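Local atomic coordinates of trehalose synthase regulatory protein (Candida albicans, PDB entry 5HUS), a protein that probably serves as a regulatory subunit of the trehalose synthase complex, its C-terminal domain having the HAD-type trehalose-phosphatase fold. Residues A[51-56]-A[84-89]; A[245-250]-A[272-277]; A[255-260]-A[287-292]. All coordinates share one frame; numbering follows the deposited sequence.

Overall arrangement
From the N terminus, interaction 1 comes first: it brings the start of helix 53-59 against the last turn of helix 79-86 and closes a loop of 27 residues that includes strand 69-74. Interactions 2 and 3 follow and cross, since their segments alternate along the chain. Interaction 2 pairs strands 243-250 and 272-278 across a 21-residue connection holding helix 254-265; interaction 3 ties that helix to the loop before strand 292-294, closing 26 residues that include strand 272-278. The two touch directly, Y248 meeting both D256 and Y260, with centres about 10 Å apart. Interactions 1 and 3 lie on opposite sides of the chain's centre. All three lie in the trehalose-phosphatase-like domain.

Interaction 1. Residues A[51-56]-A[84-89]; sequences IDPSGL and IMFKRY
P53 packs its ring on M85 and F86, and Y89 closes in beside S54. The proline CB sits over one face of the F86 ring, displaced toward the rim, in a CH-pi contact 4.1 Å from the ring centroid and 21° off its normal. The same CB rests 3.6 Å from the carbonyl oxygen M85 O, while P53 CG packs on M85 CB at 3.7 Å, the two side chains crossing obliquely. F86 holds its CG anti to the carbonyl carbon (chi1 -71°). Its CE1 lies 3.8 Å from P53 CB; L56 CD2 comes within 4.1 Å of F86 CE1, the two side chains at about a right angle. P53 opens helix 53-59 behind the N-cap D52, whose OD2 accepts a short bond of 2.6 Å from S54 OG and a weak capping bond from G55 N. This capped first turn meets the last turn of helix 79-86 and the type I turn F86-Y89. I29 of strand 28-29 touches P53, M85 and F86 alike, joining the contact to the small parallel sheet with strand 50-51. No hydrogen bond spans the two segments. Y89 reaches across with its phenol end: OH lies 3.3 Å from S54 CB, and CE2 is near S54 CA and the P53 carbonyl carbon.

Interaction 2. Residues A[245-250]-A[272-277]; sequences AVLYSG and NTLTVT
L247 and L274 both hold CG anti to the backbone N (chi1 near -175°). Their side chains lie side by side, pointing the same way, with L247 CD1 3.7 Å from L274 CD2. Two residues on, on the same face, V276 places CG1 between its backbone N and carbonyl carbon (chi1 52°); this CG1 packs against S249 CB at 3.6 Å and lies 4.3 Å from L247 CD2. A245 and N272 meet CB to CB at the start of the same face. W14 of helix 8-15 covers A245, L247 and L274 there, and Y292 and V294 touch V276.

The backbones run parallel, 6° apart, in the beta-alpha-beta unit whose crossover is helix 254-265, within the Rossmann-like central sheet of the HAD fold. V246 and Y248 each give and accept a bond: V246 N to N272 O, L274 N to V246 O, Y248 N to L274 O, and V276 N to Y248 O at 3.1 Å. G250 N ends the series on V276 O. On the other face lie V246, Y248, T273, T275 and T277; the Y248 hydroxyl bonds to D256 and N259, and T275 OG1 to N264 and the backbone of T291.

The carbonyls L274 O and V276 O, and likewise V246 O and Y248 O, each receive an N-H and a CA-H contact. The main chain thus carries the pairing independently of the side chains, with one face apolar at L247, L274 and V276 and the other tied by hydroxyls to the crossover helix and the loop before strand 292-294.

Interaction 3. Residues A[255-260]-A[287-292]; sequences IDEANY and KTAATY
E257 reaches from helix 254-265 with a carboxylate that holds the loop 287-292 by two bonds, and Y260, one turn further along, lays its ring against A290. The helix is the crossover of a beta-alpha-beta unit in the HAD fold, and the loop is the connection from strand 272-278 to strand 292-294; T288 forms an ST turn in it, its OG1 accepting from A290 N at 3.0 Å.

The tight part has an apolar and a polar half. In the first, A290 CB stands over the centre of the Y260 ring, 3.7 Å from the centroid and only 3° off the normal, a CH-pi contact with nearly equal distances to all six ring carbons. D256 O lies over the opposite face, offset toward the rim, and E257 CD lies in plane at the ring edge. Beyond the two segments, the Y260 hydroxyl bonds to G251 O and its ring meets that of Y248. T288 OG1 also comes near the ring, 3.8 Å from Y260 CD2.

In the polar half, E257 bends at chi2 (-52°), turning CD back toward the loop. Its OE1 receives A289 N at 2.8 Å on the syn side, 15° out of the carboxylate plane, and OE2 takes the T288 hydroxyl at 2.7 Å from OG1 through its syn lone pair. T288 OG1 thus gives its proton to the glutamate while accepting the A290 amide, coupling the ST turn to the helix.

The solvent side is looser. The K287 side chain extends away into solvent, and it is its carbonyl that takes part. A water bridges the two segments, donating to E257 OE2 at 2.8 Å and to K287 O at 3.0 Å.

Interaction 1. Residues A[51-56]-A[84-89]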
loop_
_atom_site.group_PDB
_atom_site.type_symbol
_atom_site.label_atom_id
_atom_site.label_comp_id
_atom_site.label_asym_id
_atom_site.label_seq_id
_atom_site.Cartn_x
_atom_site.Cartn_y
_atom_site.Cartn_z
ATOM N N ILE A 51 -8.952 -11.684 0.247
ATOM C CA ILE A 51 -9.615 -12.112 1.471
ATOM C C ILE A 51 -10.589 -11.045 1.969
ATOM O O ILE A 51 -10.449 -9.865 1.655
ATOM C CB ILE A 51 -8.584 -12.461 2.580
ATOM C CG1 ILE A 51 -9.230 -13.324 3.668
ATOM C CG2 ILE A 51 -7.949 -11.198 3.154
ATOM C CD1 ILE A 51 -8.256 -14.189 4.431
ATOM N N ASP A 52 -11.585 -11.477 2.735
ATOM C CA ASP A 52 -12.581 -10.584 3.300
ATOM C C ASP A 52 -12.121 -10.034 4.653
ATOM O O ASP A 52 -11.247 -10.615 5.298
ATOM C CB ASP A 52 -13.917 -11.324 3.445
ATOM C CG ASP A 52 -13.803 -12.552 4.319
ATOM O OD1 ASP A 52 -12.995 -13.449 3.987
ATOM O OD2 ASP A 52 -14.507 -12.613 5.347
ATOM N N PRO A 53 -12.701 -8.900 5.080
ATOM C CA PRO A 53 -12.308 -8.266 6.343
ATOM C C PRO A 53 -12.407 -9.191 7.555
ATOM O O PRO A 53 -11.455 -9.289 8.321
ATOM C CB PRO A 53 -13.295 -7.108 6.462
ATOM C CG PRO A 53 -13.594 -6.747 5.040
ATOM C CD PRO A 53 -13.640 -8.056 4.317
ATOM N N SER A 54 -13.540 -9.866 7.718
ATOM C CA SER A 54 -13.736 -10.751 8.862
ATOM C C SER A 54 -12.745 -11.913 8.855
ATOM O O SER A 54 -12.268 -12.328 9.905
ATOM C CB SER A 54 -15.168 -11.287 8.885
ATOM O OG SER A 54 -15.473 -11.966 7.680
ATOM N N GLY A 55 -12.437 -12.429 7.669
ATOM C CA GLY A 55 -11.467 -13.498 7.526
ATOM C C GLY A 55 -10.070 -13.065 7.930
ATOM O O GLY A 55 -9.351 -13.800 8.605
ATOM N N LEU A 56 -9.692 -11.863 7.512
ATOM C CA LEU A 56 -8.398 -11.282 7.857
ATOM C C LEU A 56 -8.228 -11.152 9.364
ATOM O O LEU A 56 -7.198 -11.534 9.916
ATOM C CB LEU A 56 -8.244 -9.908 7.195
ATOM C CG LEU A 56 -7.000 -9.111 7.584
ATOM C CD1 LEU A 56 -5.745 -9.862 7.159
ATOM C CD2 LEU A 56 -7.039 -7.714 6.974
ATOM N N ILE A 84 -16.471 1.149 5.865
ATOM C CA ILE A 84 -17.573 0.181 5.852
ATOM C C ILE A 84 -17.059 -1.222 6.170
ATOM O O ILE A 84 -17.643 -1.946 6.988
ATOM C CB ILE A 84 -18.308 0.182 4.491
ATOM C CG1 ILE A 84 -19.183 1.435 4.370
ATOM C CG2 ILE A 84 -19.134 -1.087 4.327
ATOM C CD1 ILE A 84 -19.742 1.667 2.984
ATOM N N MET A 85 -15.945 -1.600 5.551
ATOM C CA MET A 85 -15.385 -2.930 5.738
ATOM C C MET A 85 -14.931 -3.215 7.156
ATOM O O MET A 85 -15.146 -4.317 7.669
ATOM C CB MET A 85 -14.208 -3.148 4.795
ATOM C CG MET A 85 -14.592 -3.396 3.353
ATOM S SD MET A 85 -13.099 -3.531 2.352
ATOM C CE MET A 85 -13.738 -4.347 0.892
ATOM N N PHE A 86 -14.299 -2.234 7.793
ATOM C CA PHE A 86 -13.596 -2.503 9.047
ATOM C C PHE A 86 -14.182 -1.768 10.249
ATOM O O PHE A 86 -13.532 -1.672 11.288
ATOM C CB PHE A 86 -12.107 -2.159 8.886
ATOM C CG PHE A 86 -11.370 -3.126 8.006
ATOM C CD1 PHE A 86 -10.859 -4.301 8.525
ATOM C CD2 PHE A 86 -11.222 -2.880 6.649
ATOM C CE1 PHE A 86 -10.202 -5.203 7.715
ATOM C CE2 PHE A 86 -10.561 -3.778 5.835
ATOM C CZ PHE A 86 -10.053 -4.942 6.366
ATOM N N LYS A 87 -15.415 -1.284 10.113
ATOM C CA LYS A 87 -16.080 -0.543 11.186
ATOM C C LYS A 87 -16.121 -1.332 12.495
ATOM O O LYS A 87 -15.995 -0.756 13.574
ATOM C CB LYS A 87 -17.506 -0.148 10.771
ATOM C CG LYS A 87 -18.458 -1.309 10.507
ATOM C CD LYS A 87 -19.877 -0.808 10.208
ATOM C CE LYS A 87 -20.852 -1.964 9.995
ATOM N NZ LYS A 87 -22.227 -1.507 9.619
ATOM N N ARG A 88 -16.273 -2.648 12.392
ATOM C CA ARG A 88 -16.366 -3.507 13.567
ATOM C C ARG A 88 -14.995 -3.984 14.029
ATOM O O ARG A 88 -14.880 -4.695 15.028
ATOM C CB ARG A 88 -17.268 -4.711 13.282
ATOM C CG ARG A 88 -18.690 -4.326 12.910
ATOM C CD ARG A 88 -19.649 -5.497 13.022
ATOM N NE ARG A 88 -20.757 -5.185 13.921
ATOM C CZ ARG A 88 -21.130 -5.946 14.945
ATOM N NH1 ARG A 88 -20.491 -7.079 15.201
ATOM N NH2 ARG A 88 -22.148 -5.578 15.711
ATOM N N TYR A 89 -13.951 -3.585 13.308
ATOM C CA TYR A 89 -12.611 -4.085 13.600
ATOM C C TYR A 89 -11.582 -2.972 13.808
ATOM O O TYR A 89 -10.671 -2.803 12.997
ATOM C CB TYR A 89 -12.147 -5.011 12.477
ATOM C CG TYR A 89 -13.127 -6.116 12.153
ATOM C CD1 TYR A 89 -13.424 -7.101 13.086
ATOM C CD2 TYR A 89 -13.745 -6.180 10.913
ATOM C CE1 TYR A 89 -14.316 -8.115 12.796
ATOM C CE2 TYR A 89 -14.642 -7.193 10.611
ATOM C CZ TYR A 89 -14.918 -8.158 11.557
ATOM O OH TYR A 89 -15.808 -9.165 11.263
#

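Interaction 2. Residues A[245-250]-A[272-277]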
loop_
_atom_site.group_PDB
_atom_site.type_symbol
_atom_site.label_atom_id
_atom_site.label_comp_id
_atom_site.label_asym_id
_atom_site.label_seq_id
_atom_site.Cartn_x
_atom_site.Cartn_y
_atom_site.Cartn_z
ATOM N N ALA A 245 11.065 -3.890 15.327
ATOM C CA ALA A 245 10.876 -4.796 14.201
ATOM C C ALA A 245 9.800 -4.279 13.262
ATOM O O ALA A 245 8.735 -3.869 13.716
ATOM C CB ALA A 245 10.514 -6.192 14.691
ATOM N N VAL A 246 10.090 -4.301 11.963
ATOM C CA VAL A 246 9.126 -3.897 10.933
ATOM C C VAL A 246 9.009 -4.987 9.872
ATOM O O VAL A 246 10.015 -5.553 9.433
ATOM C CB VAL A 246 9.522 -2.569 10.255
ATOM C CG1 VAL A 246 8.463 -2.151 9.235
ATOM C CG2 VAL A 246 9.717 -1.474 11.289
ATOM N N LEU A 247 7.780 -5.288 9.466
ATOM C CA LEU A 247 7.542 -6.287 8.438
ATOM C C LEU A 247 6.592 -5.723 7.388
ATOM O O LEU A 247 5.614 -5.061 7.723
ATOM C CB LEU A 247 6.963 -7.570 9.051
ATOM C CG LEU A 247 6.731 -8.799 8.159
ATOM C CD1 LEU A 247 6.847 -10.065 8.999
ATOM C CD2 LEU A 247 5.376 -8.781 7.454
ATOM N N TYR A 248 6.887 -5.983 6.121
ATOM C CA TYR A 248 5.977 -5.611 5.040
ATOM C C TYR A 248 5.711 -6.823 4.181
ATOM O O TYR A 248 6.648 -7.528 3.803
ATOM C CB TYR A 248 6.559 -4.472 4.191
ATOM C CG TYR A 248 5.719 -4.112 2.984
ATOM C CD1 TYR A 248 5.887 -4.771 1.768
ATOM C CD2 TYR A 248 4.737 -3.131 3.066
ATOM C CE1 TYR A 248 5.105 -4.459 0.666
ATOM C CE2 TYR A 248 3.952 -2.811 1.972
ATOM C CZ TYR A 248 4.144 -3.476 0.776
ATOM O OH TYR A 248 3.386 -3.159 -0.327
ATOM N N SER A 249 4.436 -7.077 3.887
ATOM C CA SER A 249 4.065 -8.146 2.974
ATOM C C SER A 249 3.254 -7.573 1.826
ATOM O O SER A 249 2.403 -6.705 2.031
ATOM C CB SER A 249 3.262 -9.233 3.687
ATOM O OG SER A 249 2.914 -10.263 2.777
ATOM N N GLY A 250 3.511 -8.056 0.617
ATOM C CA GLY A 250 2.768 -7.577 -0.529
ATOM C C GLY A 250 2.720 -8.584 -1.651
ATOM O O GLY A 250 2.779 -9.796 -1.422
ATOM N N ASN A 272 15.298 -5.245 13.348
ATOM C CA ASN A 272 14.787 -6.365 12.575
ATOM C C ASN A 272 13.835 -5.867 11.497
ATOM O O ASN A 272 12.936 -5.077 11.781
ATOM C CB ASN A 272 14.080 -7.376 13.475
ATOM C CG ASN A 272 15.046 -8.321 14.147
ATOM O OD1 ASN A 272 16.257 -8.103 14.125
ATOM N ND2 ASN A 272 14.518 -9.386 14.742
ATOM N N THR A 273 14.071 -6.293 10.259
ATOM C CA THR A 273 13.173 -5.988 9.148
ATOM C C THR A 273 12.937 -7.270 8.373
ATOM O O THR A 273 13.793 -8.152 8.340
ATOM C CB THR A 273 13.730 -4.890 8.199
ATOM O OG1 THR A 273 14.894 -5.376 7.515
ATOM C CG2 THR A 273 14.087 -3.626 8.974
ATOM N N LEU A 274 11.764 -7.391 7.769
ATOM C CA LEU A 274 11.454 -8.566 6.974
ATOM C C LEU A 274 10.502 -8.160 5.864
ATOM O O LEU A 274 9.520 -7.469 6.100
ATOM C CB LEU A 274 10.842 -9.672 7.845
ATOM C CG LEU A 274 10.582 -11.066 7.249
ATOM C CD1 LEU A 274 10.526 -12.101 8.367
ATOM C CD2 LEU A 274 9.293 -11.122 6.430
ATOM N N THR A 275 10.814 -8.584 4.650
ATOM C CA THR A 275 9.923 -8.378 3.523
ATOM C C THR A 275 9.542 -9.737 2.949
ATOM O O THR A 275 10.394 -10.616 2.798
ATOM C CB THR A 275 10.569 -7.508 2.438
ATOM O OG1 THR A 275 11.867 -8.027 2.121
ATOM C CG2 THR A 275 10.716 -6.071 2.924
ATOM N N VAL A 276 8.263 -9.910 2.643
ATOM C CA VAL A 276 7.781 -11.171 2.095
ATOM C C VAL A 276 6.740 -10.903 1.017
ATOM O O VAL A 276 5.879 -10.031 1.169
ATOM C CB VAL A 276 7.193 -12.085 3.201
ATOM C CG1 VAL A 276 6.163 -11.336 4.038
ATOM C CG2 VAL A 276 6.587 -13.340 2.598
ATOM N N THR A 277 6.839 -11.625 -0.092
ATOM C CA THR A 277 5.891 -11.449 -1.177
ATOM C C THR A 277 5.061 -12.701 -1.400
ATOM O O THR A 277 5.537 -13.817 -1.196
ATOM C CB THR A 277 6.589 -11.078 -2.502
ATOM O OG1 THR A 277 5.595 -10.841 -3.505
ATOM C CG2 THR A 277 7.519 -12.190 -2.977
#

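Interaction 3. Residues A[255-260]-A[287-292]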
loop_
_atom_site.group_PDB
_atom_site.type_symbol
_atom_site.label_atom_id
_atom_site.label_comp_id
_atom_site.label_asym_id
_atom_site.label_seq_id
_atom_site.Cartn_x
_atom_site.Cartn_y
_atom_site.Cartn_z
ATOM N N ILE A 255 4.918 -1.021 -7.230
ATOM C CA ILE A 255 4.685 -0.299 -5.990
ATOM C C ILE A 255 5.103 -1.146 -4.791
ATOM O O ILE A 255 5.711 -0.634 -3.854
ATOM C CB ILE A 255 3.212 0.130 -5.868
ATOM C CG1 ILE A 255 2.952 1.304 -6.817
ATOM C CG2 ILE A 255 2.872 0.514 -4.435
ATOM C CD1 ILE A 255 1.609 1.966 -6.636
ATOM N N ASP A 256 4.791 -2.440 -4.828
ATOM C CA ASP A 256 5.283 -3.357 -3.808
ATOM C C ASP A 256 6.802 -3.310 -3.741
ATOM O O ASP A 256 7.387 -3.297 -2.656
ATOM C CB ASP A 256 4.825 -4.788 -4.090
ATOM C CG ASP A 256 3.372 -5.014 -3.740
ATOM O OD1 ASP A 256 2.967 -4.618 -2.631
ATOM O OD2 ASP A 256 2.638 -5.578 -4.579
ATOM N N GLU A 257 7.433 -3.273 -4.909
ATOM C CA GLU A 257 8.885 -3.314 -4.991
ATOM C C GLU A 257 9.514 -2.113 -4.307
ATOM O O GLU A 257 10.512 -2.263 -3.604
ATOM C CB GLU A 257 9.346 -3.394 -6.446
ATOM C CG GLU A 257 9.125 -4.767 -7.062
ATOM C CD GLU A 257 9.708 -5.881 -6.215
ATOM O OE1 GLU A 257 10.848 -5.721 -5.725
ATOM O OE2 GLU A 257 9.024 -6.914 -6.035
ATOM N N ALA A 258 8.923 -0.934 -4.504
ATOM C CA ALA A 258 9.408 0.269 -3.839
ATOM C C ALA A 258 9.274 0.117 -2.330
ATOM O O ALA A 258 10.157 0.531 -1.581
ATOM C CB ALA A 258 8.663 1.499 -4.321
ATOM N N ASN A 259 8.170 -0.476 -1.887
ATOM C CA ASN A 259 7.978 -0.725 -0.462
ATOM C C ASN A 259 8.968 -1.750 0.093
ATOM O O ASN A 259 9.474 -1.578 1.201
ATOM C CB ASN A 259 6.538 -1.171 -0.188
ATOM C CG ASN A 259 5.527 -0.066 -0.453
ATOM O OD1 ASN A 259 5.867 1.116 -0.429
ATOM N ND2 ASN A 259 4.277 -0.446 -0.709
ATOM N N TYR A 260 9.244 -2.818 -0.658
ATOM C CA TYR A 260 10.215 -3.819 -0.195
ATOM C C TYR A 260 11.582 -3.177 -0.009
ATOM O O TYR A 260 12.236 -3.358 1.013
ATOM C CB TYR A 260 10.348 -4.994 -1.175
ATOM C CG TYR A 260 9.112 -5.839 -1.330
ATOM C CD1 TYR A 260 8.359 -6.225 -0.229
ATOM C CD2 TYR A 260 8.694 -6.246 -2.587
ATOM C CE1 TYR A 260 7.220 -7.007 -0.385
ATOM C CE2 TYR A 260 7.563 -7.014 -2.753
ATOM C CZ TYR A 260 6.829 -7.388 -1.655
ATOM O OH TYR A 260 5.702 -8.148 -1.840
ATOM N N LYS A 287 11.238 -10.777 -11.065
ATOM C CA LYS A 287 12.256 -10.340 -10.115
ATOM C C LYS A 287 11.648 -9.544 -8.961
ATOM O O LYS A 287 10.681 -8.804 -9.149
ATOM C CB LYS A 287 13.319 -9.503 -10.832
ATOM C CG LYS A 287 14.148 -10.296 -11.828
ATOM C CD LYS A 287 15.031 -11.309 -11.113
ATOM C CE LYS A 287 15.709 -12.246 -12.098
ATOM N NZ LYS A 287 14.714 -13.070 -12.840
ATOM N N THR A 288 12.218 -9.700 -7.769
ATOM C CA THR A 288 11.731 -8.982 -6.595
ATOM C C THR A 288 12.834 -8.691 -5.586
ATOM O O THR A 288 13.852 -9.389 -5.537
ATOM C CB THR A 288 10.620 -9.765 -5.877
ATOM O OG1 THR A 288 10.137 -8.997 -4.767
ATOM C CG2 THR A 288 11.152 -11.100 -5.369
ATOM N N ALA A 289 12.616 -7.662 -4.771
ATOM C CA ALA A 289 13.539 -7.315 -3.701
ATOM C C ALA A 289 13.079 -7.899 -2.368
ATOM O O ALA A 289 13.784 -7.790 -1.365
ATOM C CB ALA A 289 13.687 -5.811 -3.590
ATOM N N ALA A 290 11.896 -8.513 -2.356
ATOM C CA ALA A 290 11.421 -9.196 -1.156
ATOM C C ALA A 290 12.381 -10.328 -0.796
ATOM O O ALA A 290 12.878 -11.029 -1.674
ATOM C CB ALA A 290 10.004 -9.736 -1.353
ATOM N N THR A 291 12.645 -10.496 0.493
ATOM C CA THR A 291 13.541 -11.563 0.938
ATOM C C THR A 291 12.859 -12.923 0.888
ATOM O O THR A 291 13.457 -13.912 0.453
ATOM C CB THR A 291 14.044 -11.317 2.371
ATOM O OG1 THR A 291 14.606 -10.004 2.465
ATOM C CG2 THR A 291 15.094 -12.356 2.762
ATOM N N TYR A 292 11.603 -12.964 1.325
ATOM C CA TYR A 292 10.863 -14.218 1.463
ATOM C C TYR A 292 9.673 -14.303 0.516
ATOM O O TYR A 292 9.172 -13.283 0.043
ATOM C CB TYR A 292 10.366 -14.380 2.899
ATOM C CG TYR A 292 11.450 -14.513 3.940
ATOM C CD1 TYR A 292 11.907 -15.764 4.338
ATOM C CD2 TYR A 292 12.002 -13.390 4.543
ATOM C CE1 TYR A 292 12.896 -15.891 5.300
ATOM C CE2 TYR A 292 12.989 -13.506 5.502
ATOM C CZ TYR A 292 13.432 -14.758 5.879
ATOM O OH TYR A 292 14.417 -14.876 6.840
HETATM O O HOH W 1 7.954 -7.769 -8.509
#